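Local coordinates for protein peptidoglycan glycosyltransferase (Atopobium parvulum, PDB 4OVD) that belongs to the penicillin-binding proteins, pairing a dimerisation domain with a domain of the transpeptidase family that carries the SxxK, SxN and KTG sequence motifs, at residues G294-V299 / R423-V428; I300-G305 / S462-M467; N308-P313 / D366-E371; S315-P320 / M356-T361; S338-S343 / L348-N353. One frame throughout, in Å; residues are numbered along the deposited sequence.

Contact 1: residues G294-V299 / R423-V428; sequences GSVFKV and RAYTAV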
# COMPACT_ATOMS: atom_id res chain seq x y z
N GLY A 294 6.52 11.30 2.49
CA GLY A 294 7.59 11.76 1.64
C GLY A 294 7.21 11.86 0.16
O GLY A 294 6.02 11.90 -0.21
N SER A 295 8.22 11.77 -0.68
CA SER A 295 8.08 12.07 -2.09
C SER A 295 7.14 11.24 -2.92
O SER A 295 6.64 11.70 -3.94
CB SER A 295 9.49 12.31 -2.69
OG SER A 295 10.33 11.29 -2.31
N VAL A 296 6.80 10.03 -2.45
CA VAL A 296 5.83 9.24 -3.18
C VAL A 296 4.44 9.99 -3.17
O VAL A 296 3.53 9.78 -4.02
CB VAL A 296 5.92 7.83 -2.53
CG1 VAL A 296 5.05 7.70 -1.30
CG2 VAL A 296 5.68 6.72 -3.48
N PHE A 297 4.28 10.94 -2.26
CA PHE A 297 3.04 11.67 -2.17
C PHE A 297 2.90 12.71 -3.33
O PHE A 297 1.80 13.23 -3.57
CB PHE A 297 3.05 12.44 -0.87
CG PHE A 297 1.68 12.80 -0.36
CD1 PHE A 297 0.87 11.82 0.19
CD2 PHE A 297 1.17 14.11 -0.49
CE1 PHE A 297 -0.39 12.14 0.65
CE2 PHE A 297 -0.09 14.40 -0.08
CZ PHE A 297 -0.86 13.43 0.55
N LYS A 298 4.00 13.03 -4.04
CA LYS A 298 3.94 14.10 -5.03
C LYS A 298 2.98 13.81 -6.19
O LYS A 298 2.59 14.70 -6.87
CB LYS A 298 5.31 14.40 -5.56
CG LYS A 298 6.22 14.88 -4.47
CD LYS A 298 7.59 15.17 -5.01
CE LYS A 298 8.55 15.44 -3.86
NZ LYS A 298 9.89 15.73 -4.33
N VAL A 299 2.62 12.56 -6.39
CA VAL A 299 1.65 12.17 -7.41
C VAL A 299 0.25 12.69 -7.03
O VAL A 299 -0.56 13.06 -7.89
CB VAL A 299 1.69 10.66 -7.52
CG1 VAL A 299 0.47 10.15 -8.26
CG2 VAL A 299 3.00 10.26 -8.22
N ARG A 423 -3.70 3.21 -2.26
CA ARG A 423 -5.07 3.39 -2.66
C ARG A 423 -5.18 4.64 -3.55
O ARG A 423 -5.88 4.64 -4.56
CB ARG A 423 -5.98 3.47 -1.46
CG ARG A 423 -7.43 3.63 -1.85
CD ARG A 423 -8.34 3.85 -0.68
NE ARG A 423 -9.71 3.95 -1.18
CZ ARG A 423 -10.68 4.64 -0.60
NH1 ARG A 423 -10.44 5.38 0.49
NH2 ARG A 423 -11.88 4.65 -1.14
N ALA A 424 -4.53 5.71 -3.17
CA ALA A 424 -4.58 6.92 -3.98
C ALA A 424 -4.05 6.67 -5.38
O ALA A 424 -4.70 7.09 -6.36
CB ALA A 424 -3.80 8.04 -3.32
N TYR A 425 -2.92 5.93 -5.50
CA TYR A 425 -2.35 5.65 -6.81
C TYR A 425 -3.33 4.89 -7.71
O TYR A 425 -3.30 5.07 -8.94
CB TYR A 425 -1.05 4.87 -6.65
CG TYR A 425 0.17 5.75 -6.41
CD1 TYR A 425 0.21 6.70 -5.45
CD2 TYR A 425 1.29 5.59 -7.19
CE1 TYR A 425 1.39 7.46 -5.19
CE2 TYR A 425 2.43 6.35 -7.01
CZ TYR A 425 2.50 7.28 -6.01
OH TYR A 425 3.65 8.05 -5.91
N THR A 426 -4.21 4.08 -7.11
CA THR A 426 -5.16 3.36 -7.94
C THR A 426 -5.97 4.33 -8.81
O THR A 426 -6.23 3.98 -9.91
CB THR A 426 -6.09 2.35 -7.22
OG1 THR A 426 -7.02 3.01 -6.35
CG2 THR A 426 -5.28 1.34 -6.49
N ALA A 427 -6.34 5.51 -8.31
CA ALA A 427 -7.07 6.46 -9.11
C ALA A 427 -6.30 6.86 -10.36
O ALA A 427 -6.88 6.97 -11.45
CB ALA A 427 -7.44 7.69 -8.30
N VAL A 428 -4.99 7.02 -10.24
CA VAL A 428 -4.19 7.36 -11.42
C VAL A 428 -4.14 6.17 -12.36
O VAL A 428 -4.17 6.29 -13.61
CB VAL A 428 -2.79 7.84 -11.01
CG1 VAL A 428 -1.87 7.97 -12.21
CG2 VAL A 428 -2.89 9.16 -10.30
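Val296 lies inside, and Val299 directly after, a sequence that fits the SxxK motif of penicillin-binding proteins, running from Ser295 to Lys298. Both valines meet Tyr425 of helix 418-429. The central bond runs from Tyr425 OH to Val296 O, a short hydrogen bond of 2.6 Å. The hydroxyl reaches the oxygen in the carbonyl plane, on a lone pair, with a C=O...donor angle of 125°. Val296 O therefore lies at the edge of the tyrosine ring, near the ring plane. Tyr425 places CG anti to its carbonyl carbon (chi1 -85°), and the ring spans the gap between the two backbones. Val299 crosses the tyrosine at about a right angle. Its CG1 lies over one ring face in a CH-pi contact, 4.2 Å from the ring centroid and displaced toward the rim. The other branch of Val299, CG2, reaches the phenol end, 3.3 Å from Tyr425 OH. CG2 of Val296 also touches this oxygen, at 3.4 Å. The tyrosine hydroxyl is thus flanked by two methyls while it bonds to the backbone. One turn along helix 418-429, Val428 CG2 meets Val299 CG1 at 4.1 Å, in plain apolar contact. All four residues are buried. Beyond them, Lys490 of strand 487-495 touches both Val299 and Tyr425, and Met468 of helix 458-474 packs on Tyr425. Ser295 OG bonds to Thr493 N on that strand, and Lys298 NZ bonds to Ser351 OG and Asn353 OD1. This is the meeting of SxxK, SxN and KTG elements typical of the penicillin-binding protein transpeptidase fold.

Contact 2: residues I300-G305 / S462-M467; sequences ITTSIG and SAELDM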
# COMPACT_ATOMS: atom_id res chain seq x y z
N ILE A 300 -0.02 12.74 -5.72
CA ILE A 300 -1.28 13.28 -5.20
C ILE A 300 -1.30 14.79 -5.40
O ILE A 300 -2.24 15.35 -5.91
CB ILE A 300 -1.43 12.85 -3.71
CG1 ILE A 300 -1.65 11.34 -3.74
CG2 ILE A 300 -2.63 13.45 -3.08
CD1 ILE A 300 -1.35 10.61 -2.50
N THR A 301 -0.25 15.46 -4.99
CA THR A 301 -0.16 16.90 -5.16
C THR A 301 -0.31 17.30 -6.62
O THR A 301 -1.02 18.28 -6.93
CB THR A 301 1.17 17.37 -4.65
OG1 THR A 301 1.29 16.94 -3.28
CG2 THR A 301 1.32 18.90 -4.90
N THR A 302 0.36 16.60 -7.53
CA THR A 302 0.24 17.03 -8.94
C THR A 302 -1.12 16.68 -9.49
O THR A 302 -1.66 17.42 -10.32
CB THR A 302 1.37 16.44 -9.80
OG1 THR A 302 1.45 15.04 -9.51
CG2 THR A 302 2.71 16.95 -9.36
N SER A 303 -1.65 15.53 -9.10
CA SER A 303 -3.01 15.20 -9.52
C SER A 303 -4.04 16.27 -9.14
O SER A 303 -4.92 16.63 -9.93
CB SER A 303 -3.44 13.89 -8.91
OG SER A 303 -2.63 12.91 -9.47
N ILE A 304 -3.97 16.76 -7.92
CA ILE A 304 -4.88 17.78 -7.46
C ILE A 304 -4.83 19.07 -8.29
O ILE A 304 -5.87 19.60 -8.63
CB ILE A 304 -4.62 18.08 -5.97
CG1 ILE A 304 -5.00 16.88 -5.13
CG2 ILE A 304 -5.44 19.26 -5.51
CD1 ILE A 304 -4.47 17.03 -3.69
N GLY A 305 -3.61 19.54 -8.60
CA GLY A 305 -3.43 20.70 -9.39
C GLY A 305 -3.95 20.53 -10.80
O GLY A 305 -4.72 21.35 -11.33
N SER A 462 -4.48 10.21 -16.96
CA SER A 462 -3.58 10.04 -18.07
C SER A 462 -2.39 11.00 -18.04
O SER A 462 -1.31 10.60 -18.39
CB SER A 462 -4.34 10.30 -19.40
OG SER A 462 -5.32 9.32 -19.54
N ALA A 463 -2.58 12.26 -17.67
CA ALA A 463 -1.46 13.20 -17.61
C ALA A 463 -0.52 12.74 -16.46
O ALA A 463 0.67 12.74 -16.63
CB ALA A 463 -1.98 14.61 -17.35
N GLU A 464 -1.07 12.26 -15.33
CA GLU A 464 -0.23 11.78 -14.26
C GLU A 464 0.56 10.50 -14.65
O GLU A 464 1.77 10.38 -14.31
CB GLU A 464 -1.04 11.51 -13.02
CG GLU A 464 -1.63 12.75 -12.39
CD GLU A 464 -0.60 13.65 -11.71
OE1 GLU A 464 0.30 13.16 -10.98
OE2 GLU A 464 -0.71 14.89 -11.92
N LEU A 465 -0.08 9.56 -15.32
CA LEU A 465 0.62 8.38 -15.76
C LEU A 465 1.76 8.76 -16.71
O LEU A 465 2.86 8.16 -16.64
CB LEU A 465 -0.30 7.40 -16.50
CG LEU A 465 -1.26 6.53 -15.69
CD1 LEU A 465 -2.20 5.75 -16.65
CD2 LEU A 465 -0.50 5.60 -14.74
N ASP A 466 1.48 9.70 -17.61
CA ASP A 466 2.51 10.19 -18.51
C ASP A 466 3.72 10.71 -17.73
O ASP A 466 4.86 10.40 -18.05
CB ASP A 466 2.00 11.27 -19.47
CG ASP A 466 2.99 11.54 -20.60
OD1 ASP A 466 3.16 10.64 -21.45
OD2 ASP A 466 3.60 12.63 -20.64
N MSE A 467 3.49 11.47 -16.69
CA MSE A 467 4.59 11.97 -15.91
C MSE A 467 5.26 10.87 -15.12
O MSE A 467 6.46 10.86 -15.03
CB MSE A 467 4.27 13.12 -14.97
CG MSE A 467 3.75 14.29 -15.76
SE MSE A 467 3.38 15.85 -14.64
CE MSE A 467 1.68 15.30 -13.81
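The carboxylate of Glu464 lies against Thr302 and Ser303 of helix 298-307. Thr302 OG1 is 2.6 Å from Glu464 OE1, and it also has Lys298 O as a partner. Thr302 O is 3.1 Å from Glu464 OE2, and both are acceptors. Ser303 OG packs against the glutamate stem, 3.1 Å from Glu464 CG, but its hydrogen bond goes back to Val299 O. The bend of the glutamate at chi2 (-71°) brings the carboxylate up against Thr302 and Ser303. Beside it, the selenomethionine methyl Met467 CE touches Thr302 CB at 4.2 Å. The two segments are helical and run in broadly opposite directions, at 142°, with the axes of these segments 10.0 Å apart. Helix 298-307 is the buried helix that follows from the SxxK motif of the transpeptidase domain, and helix 458-474 packs along it. Val428 of helix 418-429 touches both Ser303 and Glu464. Val344 and Leu348 of helix 344-350 touch both Thr302 and Met467.

Contact 3: residues N308-P313 / D366-E371; sequences NNLFGP and DKRFAE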
# COMPACT_ATOMS: atom_id res chain seq x y z
N ASN A 308 -7.58 20.23 -10.96
CA ASN A 308 -8.25 21.53 -10.79
C ASN A 308 -7.92 22.51 -11.94
O ASN A 308 -8.28 23.67 -11.90
CB ASN A 308 -7.85 22.13 -9.46
CG ASN A 308 -8.74 21.64 -8.32
OD1 ASN A 308 -9.78 22.15 -8.13
ND2 ASN A 308 -8.27 20.71 -7.55
N ASN A 309 -7.16 22.04 -12.93
CA ASN A 309 -6.82 22.83 -14.13
C ASN A 309 -5.98 24.06 -13.79
O ASN A 309 -6.14 25.15 -14.35
CB ASN A 309 -8.08 23.23 -14.92
CG ASN A 309 -8.92 22.02 -15.43
OD1 ASN A 309 -10.13 22.04 -15.34
ND2 ASN A 309 -8.29 20.99 -15.89
N LEU A 310 -5.03 23.85 -12.91
CA LEU A 310 -4.19 24.91 -12.48
C LEU A 310 -2.84 24.86 -13.15
O LEU A 310 -2.08 25.82 -13.06
CB LEU A 310 -4.01 24.84 -10.98
CG LEU A 310 -5.33 24.95 -10.20
CD1 LEU A 310 -5.02 24.80 -8.73
CD2 LEU A 310 -6.09 26.23 -10.41
N PHE A 311 -2.53 23.74 -13.78
CA PHE A 311 -1.33 23.58 -14.56
C PHE A 311 -1.42 22.26 -15.24
O PHE A 311 -2.32 21.45 -14.93
CB PHE A 311 -0.04 23.59 -13.67
CG PHE A 311 -0.12 22.76 -12.42
CD1 PHE A 311 0.04 21.40 -12.45
CD2 PHE A 311 -0.31 23.39 -11.18
CE1 PHE A 311 0.00 20.65 -11.27
CE2 PHE A 311 -0.38 22.64 -10.02
CZ PHE A 311 -0.22 21.27 -10.07
N GLY A 312 -0.49 22.00 -16.14
CA GLY A 312 -0.42 20.64 -16.80
C GLY A 312 1.05 20.20 -16.77
O GLY A 312 1.90 20.96 -16.32
N PRO A 313 1.37 18.99 -17.28
CA PRO A 313 2.73 18.44 -17.28
C PRO A 313 3.81 19.37 -17.84
O PRO A 313 4.92 19.45 -17.33
CB PRO A 313 2.59 17.23 -18.15
CG PRO A 313 1.21 16.76 -17.87
CD PRO A 313 0.39 18.00 -17.75
N ASP A 366 -4.22 26.20 -0.08
CA ASP A 366 -4.49 25.21 0.95
C ASP A 366 -5.86 24.60 0.86
O ASP A 366 -6.03 23.43 1.06
CB ASP A 366 -4.32 25.87 2.33
CG ASP A 366 -2.86 26.11 2.65
OD1 ASP A 366 -1.97 25.58 1.89
OD2 ASP A 366 -2.59 26.74 3.68
N LYS A 367 -6.84 25.43 0.58
CA LYS A 367 -8.21 24.95 0.47
C LYS A 367 -8.39 23.86 -0.57
O LYS A 367 -8.98 22.82 -0.25
CB LYS A 367 -9.16 26.12 0.16
CG LYS A 367 -10.60 25.67 -0.03
CD LYS A 367 -11.56 26.86 0.04
CE LYS A 367 -12.93 26.41 -0.40
NZ LYS A 367 -13.86 27.52 -0.20
N ARG A 368 -7.97 24.11 -1.83
CA ARG A 368 -8.11 23.08 -2.86
C ARG A 368 -7.20 21.92 -2.56
O ARG A 368 -7.54 20.78 -2.89
CB ARG A 368 -7.87 23.62 -4.29
CG ARG A 368 -9.00 24.51 -4.78
CD ARG A 368 -8.79 25.09 -6.17
NE ARG A 368 -7.62 25.98 -6.21
CZ ARG A 368 -7.52 27.01 -7.04
NH1 ARG A 368 -8.55 27.29 -7.83
NH2 ARG A 368 -6.42 27.78 -7.03
N PHE A 369 -6.08 22.20 -1.90
CA PHE A 369 -5.17 21.12 -1.55
C PHE A 369 -5.83 20.22 -0.54
O PHE A 369 -5.90 19.01 -0.73
CB PHE A 369 -3.86 21.64 -0.95
CG PHE A 369 -2.86 20.55 -0.62
CD1 PHE A 369 -2.14 19.89 -1.63
CD2 PHE A 369 -2.62 20.22 0.66
CE1 PHE A 369 -1.22 18.97 -1.31
CE2 PHE A 369 -1.65 19.28 0.99
CZ PHE A 369 -0.94 18.67 0.00
N ALA A 370 -6.29 20.79 0.57
CA ALA A 370 -6.93 20.00 1.60
C ALA A 370 -8.18 19.29 1.05
O ALA A 370 -8.51 18.17 1.46
CB ALA A 370 -7.27 20.86 2.79
N GLU A 371 -8.91 19.90 0.13
CA GLU A 371 -10.07 19.19 -0.43
C GLU A 371 -9.63 18.00 -1.24
O GLU A 371 -10.25 16.95 -1.16
CB GLU A 371 -10.97 20.09 -1.28
CG GLU A 371 -11.78 21.03 -0.39
CD GLU A 371 -12.47 22.14 -1.16
OE1 GLU A 371 -12.16 22.32 -2.37
OE2 GLU A 371 -13.28 22.84 -0.54
O HOH W 1 -9.13 20.05 -4.92
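The guanidinium of Arg368 has the isopropyl end of Leu310 over one face. Leu310 CD1 sits 3.5 Å above the guanidinium plane, displaced toward the rim. Its twin CD2 is 3.7 Å from Arg368 NH1, so both methyls rest on the charged group. The two side chains approach from opposite directions. Arg368 bends at chi3 (-63°), which swings the guanidinium back toward the end of helix 353-364. There NE bonds to Ile364 O, and NH2 makes a weak bond to Leu363 O. These bonds probably limit the rotation of the guanidinium, with one face toward Leu310. The second flat group is the amide of Asn308, its plane 49° from that of the guanidinium. Its OD1 lies beside the arginine stem, 3.7 Å from Arg368 CD. The amide nitrogen takes the polar role. Asn308 ND2 gives a hydrogen bond to a water at 2.8 Å, and that water donates to Arg368 O at 2.7 Å. ND2 also bonds to Ile304 O. Asn309, with positive phi, closes helix 298-307 in a Schellman motif, and the turn carries Leu310 toward the arginine. The contact lies at the surface of the domain. It joins the loop after helix 298-307 to the first turn of helix 366-375, while Phe311 of the same loop packs inward on helix 353-364.

Contact 4: residues S315-P320 / M356-T361; sequences STFNIP and MAFLET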
# COMPACT_ATOMS: atom_id res chain seq x y z
N SER A 315 3.63 22.70 -18.00
CA SER A 315 3.67 24.01 -17.36
C SER A 315 5.01 24.23 -16.72
O SER A 315 5.41 23.45 -15.86
CB SER A 315 2.54 24.20 -16.34
OG SER A 315 1.32 23.91 -16.96
N THR A 316 5.64 25.35 -17.08
CA THR A 316 6.98 25.67 -16.66
C THR A 316 7.13 26.86 -15.78
O THR A 316 6.65 27.91 -16.11
CB THR A 316 7.85 25.77 -17.91
OG1 THR A 316 7.75 24.54 -18.61
CG2 THR A 316 9.33 26.05 -17.59
N PHE A 317 7.83 26.65 -14.63
CA PHE A 317 8.03 27.68 -13.59
C PHE A 317 9.48 27.83 -13.20
O PHE A 317 10.30 26.90 -13.34
CB PHE A 317 7.25 27.30 -12.35
CG PHE A 317 5.79 27.09 -12.62
CD1 PHE A 317 4.90 28.14 -12.58
CD2 PHE A 317 5.32 25.84 -12.94
CE1 PHE A 317 3.57 27.95 -12.86
CE2 PHE A 317 3.99 25.64 -13.26
CZ PHE A 317 3.11 26.70 -13.18
N ASN A 318 9.81 29.04 -12.78
CA ASN A 318 11.18 29.33 -12.37
C ASN A 318 11.30 28.90 -10.89
O ASN A 318 10.74 29.51 -9.99
CB ASN A 318 11.51 30.82 -12.59
CG ASN A 318 13.00 31.09 -12.47
OD1 ASN A 318 13.81 30.61 -13.26
ND2 ASN A 318 13.35 31.86 -11.49
N ILE A 319 11.97 27.80 -10.65
CA ILE A 319 12.02 27.25 -9.29
C ILE A 319 13.32 27.65 -8.56
O ILE A 319 14.42 27.26 -9.03
CB ILE A 319 11.78 25.73 -9.35
CG1 ILE A 319 10.40 25.38 -10.02
CG2 ILE A 319 11.84 25.07 -7.98
CD1 ILE A 319 9.20 25.90 -9.30
N PRO A 320 13.22 28.37 -7.42
CA PRO A 320 14.45 28.74 -6.71
C PRO A 320 15.15 27.56 -6.09
O PRO A 320 14.63 26.44 -6.07
CB PRO A 320 13.98 29.74 -5.63
CG PRO A 320 12.55 29.38 -5.40
CD PRO A 320 12.02 28.81 -6.68
N MSE A 356 7.36 21.30 -5.65
CA MSE A 356 6.07 20.91 -5.07
C MSE A 356 5.51 21.94 -4.12
O MSE A 356 4.31 22.35 -4.18
CB MSE A 356 6.24 19.61 -4.34
CG MSE A 356 6.39 18.37 -5.17
SE MSE A 356 4.99 18.07 -6.48
CE MSE A 356 5.88 18.53 -8.08
N ALA A 357 6.37 22.47 -3.29
CA ALA A 357 5.88 23.48 -2.30
C ALA A 357 5.48 24.74 -3.06
O ALA A 357 4.60 25.46 -2.63
CB ALA A 357 6.96 23.82 -1.32
N PHE A 358 6.21 25.06 -4.11
CA PHE A 358 5.87 26.21 -4.91
C PHE A 358 4.49 26.00 -5.53
O PHE A 358 3.59 26.89 -5.46
CB PHE A 358 6.90 26.40 -6.01
CG PHE A 358 6.50 27.42 -7.02
CD1 PHE A 358 5.76 27.03 -8.13
CD2 PHE A 358 6.92 28.74 -6.91
CE1 PHE A 358 5.37 27.96 -9.08
CE2 PHE A 358 6.54 29.66 -7.88
CZ PHE A 358 5.73 29.27 -8.96
N LEU A 359 4.28 24.81 -6.06
CA LEU A 359 2.99 24.55 -6.72
C LEU A 359 1.85 24.69 -5.75
O LEU A 359 0.86 25.36 -6.02
CB LEU A 359 2.96 23.17 -7.36
CG LEU A 359 3.86 22.94 -8.58
CD1 LEU A 359 3.67 21.51 -9.00
CD2 LEU A 359 3.47 23.89 -9.71
N GLU A 360 2.00 24.10 -4.59
CA GLU A 360 0.91 24.16 -3.60
C GLU A 360 0.73 25.54 -3.09
O GLU A 360 -0.40 25.93 -2.84
CB GLU A 360 1.16 23.22 -2.42
CG GLU A 360 -0.02 22.97 -1.47
CD GLU A 360 -0.36 24.12 -0.56
OE1 GLU A 360 0.55 24.89 -0.22
OE2 GLU A 360 -1.54 24.19 -0.13
N THR A 361 1.81 26.26 -2.83
CA THR A 361 1.61 27.56 -2.21
C THR A 361 1.19 28.65 -3.19
O THR A 361 0.42 29.47 -2.84
CB THR A 361 2.85 28.06 -1.42
OG1 THR A 361 3.94 28.13 -2.31
CG2 THR A 361 3.21 27.11 -0.25
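Phe358 is the main bump on the helix side, and it fits the hollow between Phe317 and Ile319. These two residues stand two positions apart on strand 316-319, with Asn318 between them. Ile319 CD1 lies over one face of the Phe358 ring, 4.1 Å from its centroid, in a CH-pi contact. The same methyl is 3.8 Å from Phe358 CD1. Farther out on that ring, Phe358 CE1 meets the other wall of the hollow. It comes within 3.5 Å of Phe317 CD1. The two phenyl rings meet obliquely, with centroids 5.4 Å apart and planes at 52°. The fit also works the other way. Phe317 is a bump that enters the notch between Phe358 and Leu359, and its CE2 touches Leu359 CD2 at 4.0 Å. Phe358 CG stands anti to the backbone N (chi1 170°), which extends the ring from the helix toward the strand. No hydrogen bond joins the segments. The contact is apolar and partly buried, with Phe317 and Phe358 nearer the solvent than Ile319 and Leu359. Met347 of helix 344-350 also touches Phe317, Ile319 and Leu359. The axes of strand 316-319 and of segment 356-361 approach to 9.9 Å, at 115°. Strand 316-319 pairs antiparallel with strand 340-343, and this small two-stranded sheet rests on helices 344-350 and 353-364.

Contact 5: residues S338-S343 / L348-N353; sequences SAMDMS and LRRSSN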
# COMPACT_ATOMS: atom_id res chain seq x y z
N SER A 338 21.28 28.00 -8.64
CA SER A 338 20.43 29.03 -9.15
C SER A 338 19.12 28.35 -9.47
O SER A 338 19.01 27.08 -9.50
CB SER A 338 21.05 29.62 -10.43
OG SER A 338 21.36 28.56 -11.36
N ALA A 339 18.14 29.21 -9.64
CA ALA A 339 16.81 28.84 -10.00
C ALA A 339 16.85 28.08 -11.35
O ALA A 339 17.69 28.34 -12.18
CB ALA A 339 15.96 30.10 -10.14
N MSE A 340 15.95 27.15 -11.55
CA MSE A 340 15.92 26.43 -12.77
C MSE A 340 14.49 26.50 -13.22
O MSE A 340 13.55 26.46 -12.42
CB MSE A 340 16.39 24.99 -12.48
CG MSE A 340 16.25 24.03 -13.65
SE MSE A 340 16.67 22.15 -13.13
CE MSE A 340 15.92 21.33 -14.78
N ASP A 341 14.32 26.62 -14.52
CA ASP A 341 13.00 26.59 -15.13
C ASP A 341 12.66 25.12 -15.21
O ASP A 341 13.41 24.35 -15.81
CB ASP A 341 13.14 27.22 -16.52
CG ASP A 341 13.35 28.70 -16.41
OD1 ASP A 341 12.57 29.32 -15.64
OD2 ASP A 341 14.30 29.22 -17.04
N MSE A 342 11.59 24.70 -14.57
CA MSE A 342 11.24 23.28 -14.57
C MSE A 342 9.80 23.12 -14.87
O MSE A 342 8.98 23.92 -14.40
CB MSE A 342 11.37 22.67 -13.14
CG MSE A 342 12.68 22.76 -12.44
SE MSE A 342 12.39 21.86 -10.71
CE MSE A 342 14.10 22.40 -9.88
N SER A 343 9.46 22.21 -15.78
CA SER A 343 8.04 21.89 -16.04
C SER A 343 7.58 21.06 -14.82
O SER A 343 8.42 20.57 -14.05
CB SER A 343 7.92 21.09 -17.30
OG SER A 343 8.61 19.84 -17.14
N LEU A 348 8.59 16.36 -11.01
CA LEU A 348 8.36 15.00 -10.68
C LEU A 348 9.52 14.06 -11.07
O LEU A 348 9.86 13.19 -10.34
CB LEU A 348 7.06 14.54 -11.28
CG LEU A 348 6.28 13.55 -10.46
CD1 LEU A 348 5.73 14.17 -9.22
CD2 LEU A 348 5.21 12.82 -11.23
N ARG A 349 10.09 14.26 -12.23
CA ARG A 349 11.18 13.46 -12.72
C ARG A 349 12.33 13.45 -11.72
O ARG A 349 12.76 12.43 -11.29
CB ARG A 349 11.65 13.99 -14.04
CG ARG A 349 12.70 13.16 -14.71
CD ARG A 349 13.34 13.88 -15.86
NE ARG A 349 14.18 14.97 -15.44
CZ ARG A 349 15.41 14.82 -14.97
NH1 ARG A 349 15.97 13.62 -14.87
NH2 ARG A 349 16.06 15.87 -14.59
N ARG A 350 12.78 14.62 -11.34
CA ARG A 350 13.81 14.79 -10.34
C ARG A 350 13.37 14.84 -8.87
O ARG A 350 14.18 14.92 -7.99
CB ARG A 350 14.61 16.02 -10.69
CG ARG A 350 13.95 17.31 -10.35
CD ARG A 350 14.92 18.47 -10.45
NE ARG A 350 15.59 18.54 -11.74
CZ ARG A 350 16.87 18.80 -11.91
NH1 ARG A 350 17.64 19.02 -10.87
NH2 ARG A 350 17.37 18.84 -13.11
N SER A 351 12.09 14.80 -8.63
CA SER A 351 11.55 14.87 -7.30
C SER A 351 11.97 16.11 -6.58
O SER A 351 12.61 16.07 -5.57
CB SER A 351 11.89 13.64 -6.50
OG SER A 351 10.92 13.46 -5.54
N SER A 352 11.60 17.24 -7.12
CA SER A 352 11.91 18.54 -6.44
C SER A 352 10.89 18.91 -5.34
O SER A 352 9.70 19.19 -5.62
CB SER A 352 11.85 19.63 -7.49
OG SER A 352 11.91 20.96 -6.98
N ASN A 353 11.36 18.92 -4.11
CA ASN A 353 10.52 19.39 -3.03
C ASN A 353 10.18 20.82 -3.16
O ASN A 353 9.06 21.21 -2.83
CB ASN A 353 11.21 19.21 -1.65
CG ASN A 353 11.39 17.76 -1.30
OD1 ASN A 353 10.58 16.91 -1.66
ND2 ASN A 353 12.36 17.51 -0.52
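Met340 CG stands anti to the backbone N (chi1 172°), and the selenomethionine chain stays extended from there toward Arg350. Arg350 starts with CG between its backbone N and carbonyl carbon (chi1 77°), then bends at chi3. The two chains come from opposite directions, and the end of Met340 lies over the guanidinium. Met340 SE lies over one face of the guanidinium, 3.4 Å above its plane and displaced toward the rim. Met340 CE goes a little further and comes within 3.3 Å of Arg350 NH2. The guanidinium has its charged partner elsewhere, for Arg350 NE forms a salt bridge to Glu346 OE2. Arg349 NE makes one to the other oxygen of that glutamate. A second selenomethionine, Met342, lies on the same side of the strand and crosses the arginine at about a right angle. Its CE touches Arg350 CD at 4.1 Å. A Schellman motif closes helix 344-350, with Ser351 (positive phi) as its C-prime residue. Ser351, Ser352 and Asn353 fit the SxN motif of the penicillin-binding proteins. Ser352 is the N-cap of the next helix, its OG bonded to Gly355 N and to Asp332 OD2. Met342 SE packs against that hydroxyl, 3.9 Å from Ser352 OG. Strand 340-343 pairs with strand 316-319, where Met342 also touches Ile319. A bound calcium ion lies about 9 Å from the Arg350 side chain.

Overall arrangement
All five contacts lie in the transpeptidase-family region. Contacts 1 and 2 share helix 298-307, and their centres are 9 Å apart. Contact 3 follows at the far end of that helix, where Leu310 N probably bonds to Gly305 O, its centre 10 Å from that of contact 2. Contacts 4 and 5 have centres 8 Å apart and are joined by the pairing of strands 316-319 and 340-343. Contacts 1 and 5 bring two sequence motifs together although their centres are 19 Å apart: Ser295 CB is 3.4 Å from Ser351 OG. Met356 touches Lys298 and Thr302, which ties contact 4 to contacts 1 and 2. The calcium ion lies about 8 Å from the Val296 side chain.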